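Long-range contact in endoglucanase, glycoside hydrolase family 5 protein (Cytophaga hutchinsonii, PDB 5IHS), which probably cleaves internal beta-1,4-glucosidic bonds of cellulose in the periplasm, as an endoglucanase with a TIM-barrel fold: residues R76-C81 with D319-N324. Sequence-based numbering, arbitrary orientation.
Sequences RDDWKC and DLRLKN
ND2 of Asn-324 is gripped twice, by the carbonyl oxygen of Lys-80 and by a second acceptor outside the two segments, while OD1 accepts from NH1 of Arg-53 in the barrel strand 53-57. Asn-324 ND2 lies 2.8 Å from Lys-80 O, the bond is nearly straight (N-H...O 162°), and the acceptor lies in the amide plane, so these bonds fix which way round this buried amide sits. An alanine here, lacking the amide that bonds Lys-80 O and Arg-53, would probably loosen the turn against the helix. Two residues earlier in the turn, the carbonyl oxygen of Asp-78 receives NH1 of Arg-321, whose chain bends at chi3 (64°), at 2.8 Å on a lone pair and at the edge of the guanidinium. Asp-78 OD1 lies 3.8 Å from the same NH1 but well out of the guanidinium plane, a long salt bridge of charges alone; the stronger partner of this carboxylate is Arg-317, one helical turn earlier. In this (beta/alpha)8 barrel, residues 78-81 link helix 69-77 to strand 83-89 and lie against helix 311-329, which follows the last barrel strand. Lys-80 leaves the helical conformation with positive phi (62°) and turns CB toward the helix. The Lys-80 and Arg-321 side chains cross obliquely, Lys-80 CG 3.9 Å from Arg-321 CG; the lysine chain then bends at chi2 and leads NZ away to the carbonyl oxygen of Asp-77. On the buried side, Leu-320 pushes CB to within 3.1 Å of the Trp-79 carbonyl oxygen, a tight approach. Its CD1 reaches the indole edge near CE3 and also touches SG of Cys-81, while Met-55 of strand 53-57 packs against both Trp-79 and Cys-81.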
loop_
_atom_site.group_PDB
_atom_site.type_symbol
_atom_site.label_atom_id
_atom_site.label_comp_id
_atom_site.label_asym_id
_atom_site.label_seq_id
_atom_site.Cartn_x
_atom_site.Cartn_y
_atom_site.Cartn_z
ATOM N N ARG A 76 -6.927 -10.297 8.651
ATOM C CA ARG A 76 -8.350 -10.134 8.364
ATOM C C ARG A 76 -9.192 -10.340 9.619
ATOM O O ARG A 76 -10.059 -9.521 9.940
ATOM C CB ARG A 76 -8.787 -11.131 7.295
ATOM C CG ARG A 76 -10.276 -11.014 6.945
ATOM C CD ARG A 76 -10.750 -12.169 6.091
ATOM N NE ARG A 76 -10.792 -13.376 6.899
ATOM C CZ ARG A 76 -11.236 -14.554 6.488
ATOM N NH1 ARG A 76 -11.649 -14.719 5.237
ATOM N NH2 ARG A 76 -11.260 -15.567 7.346
ATOM N N ASP A 77 -8.977 -11.456 10.323
ATOM C CA ASP A 77 -9.908 -11.862 11.371
ATOM C C ASP A 77 -9.741 -11.050 12.648
ATOM O O ASP A 77 -10.732 -10.731 13.311
ATOM C CB ASP A 77 -9.710 -13.329 11.741
ATOM C CG ASP A 77 -10.129 -14.292 10.649
ATOM O OD1 ASP A 77 -10.821 -13.888 9.686
ATOM O OD2 ASP A 77 -9.770 -15.483 10.780
ATOM N N ASP A 78 -8.505 -10.741 13.032
ATOM C CA ASP A 78 -8.242 -10.041 14.284
ATOM C C ASP A 78 -7.986 -8.553 14.092
ATOM O O ASP A 78 -8.446 -7.743 14.899
ATOM C CB ASP A 78 -7.053 -10.677 15.017
ATOM C CG ASP A 78 -6.805 -10.036 16.365
ATOM O OD1 ASP A 78 -7.623 -10.260 17.280
ATOM O OD2 ASP A 78 -5.819 -9.279 16.491
ATOM N N TRP A 79 -7.237 -8.172 13.064
ATOM C CA TRP A 79 -6.976 -6.762 12.819
ATOM C C TRP A 79 -8.047 -6.100 11.953
ATOM O O TRP A 79 -8.050 -4.874 11.836
ATOM C CB TRP A 79 -5.588 -6.559 12.181
ATOM C CG TRP A 79 -4.437 -6.816 13.120
ATOM C CD1 TRP A 79 -4.240 -7.917 13.904
ATOM C CD2 TRP A 79 -3.329 -5.948 13.369
ATOM N NE1 TRP A 79 -3.082 -7.788 14.627
ATOM C CE2 TRP A 79 -2.509 -6.581 14.324
ATOM C CE3 TRP A 79 -2.967 -4.686 12.894
ATOM C CZ2 TRP A 79 -1.348 -5.991 14.816
ATOM C CZ3 TRP A 79 -1.811 -4.110 13.390
ATOM C CH2 TRP A 79 -1.028 -4.760 14.341
ATOM N N LYS A 80 -8.927 -6.872 11.319
ATOM C CA LYS A 80 -9.984 -6.327 10.462
ATOM C C LYS A 80 -9.408 -5.552 9.275
ATOM O O LYS A 80 -10.005 -4.585 8.803
ATOM C CB LYS A 80 -10.997 -5.489 11.249
ATOM C CG LYS A 80 -11.506 -6.162 12.524
ATOM C CD LYS A 80 -12.116 -7.541 12.304
ATOM C CE LYS A 80 -12.638 -8.107 13.621
ATOM N NZ LYS A 80 -13.158 -9.486 13.496
ATOM N N CYS A 81 -8.276 -6.008 8.748
ATOM C CA CYS A 81 -7.762 -5.434 7.508
ATOM C C CYS A 81 -8.675 -5.762 6.332
ATOM O O CYS A 81 -9.084 -6.915 6.146
ATOM C CB CYS A 81 -6.379 -6.000 7.190
ATOM S SG CYS A 81 -5.058 -5.486 8.257
ATOM N N ASP A 319 -7.613 1.391 15.467
ATOM C CA ASP A 319 -8.280 2.163 14.415
ATOM C C ASP A 319 -8.906 1.246 13.366
ATOM O O ASP A 319 -10.047 1.464 12.945
ATOM C CB ASP A 319 -7.288 3.155 13.795
ATOM C CG ASP A 319 -7.859 3.914 12.601
ATOM O OD1 ASP A 319 -8.582 4.911 12.837
ATOM O OD2 ASP A 319 -7.593 3.518 11.431
ATOM N N LEU A 320 -8.184 0.203 12.943
ATOM C CA LEU A 320 -8.740 -0.758 11.987
ATOM C C LEU A 320 -9.992 -1.434 12.528
ATOM O O LEU A 320 -10.996 -1.568 11.816
ATOM C CB LEU A 320 -7.704 -1.823 11.633
ATOM C CG LEU A 320 -6.518 -1.346 10.796
ATOM C CD1 LEU A 320 -5.462 -2.420 10.710
ATOM C CD2 LEU A 320 -6.957 -0.935 9.420
ATOM N N ARG A 321 -9.939 -1.914 13.769
ATOM C CA ARG A 321 -11.082 -2.621 14.332
ATOM C C ARG A 321 -12.287 -1.696 14.437
ATOM O O ARG A 321 -13.419 -2.096 14.143
ATOM C CB ARG A 321 -10.687 -3.214 15.686
ATOM C CG ARG A 321 -9.794 -4.442 15.530
ATOM C CD ARG A 321 -9.106 -4.892 16.816
ATOM N NE ARG A 321 -9.993 -5.343 17.877
ATOM C CZ ARG A 321 -10.462 -6.579 17.997
ATOM N NH1 ARG A 321 -10.189 -7.516 17.095
ATOM N NH2 ARG A 321 -11.230 -6.875 19.034
ATOM N N LEU A 322 -12.060 -0.454 14.844
ATOM C CA LEU A 322 -13.134 0.508 15.007
ATOM C C LEU A 322 -13.779 0.857 13.676
ATOM O O LEU A 322 -15.010 0.927 13.579
ATOM C CB LEU A 322 -12.547 1.762 15.637
ATOM C CG LEU A 322 -13.482 2.943 15.785
ATOM C CD1 LEU A 322 -14.522 2.616 16.830
ATOM C CD2 LEU A 322 -12.698 4.183 16.166
ATOM N N LYS A 323 -12.977 1.102 12.646
ATOM C CA LYS A 323 -13.502 1.627 11.395
ATOM C C LYS A 323 -13.884 0.552 10.403
ATOM O O LYS A 323 -14.869 0.715 9.673
ATOM C CB LYS A 323 -12.494 2.581 10.786
ATOM C CG LYS A 323 -12.341 3.765 11.701
ATOM C CD LYS A 323 -11.464 4.807 11.130
ATOM C CE LYS A 323 -11.372 6.009 12.031
ATOM N NZ LYS A 323 -10.173 6.762 11.633
ATOM N N ASN A 324 -13.124 -0.536 10.343
ATOM C CA ASN A 324 -13.479 -1.613 9.434
ATOM C C ASN A 324 -14.408 -2.644 10.064
ATOM O O ASN A 324 -15.069 -3.389 9.333
ATOM C CB ASN A 324 -12.232 -2.337 8.933
ATOM C CG ASN A 324 -11.437 -1.537 7.923
ATOM O OD1 ASN A 324 -11.860 -0.469 7.444
ATOM N ND2 ASN A 324 -10.281 -2.067 7.573
#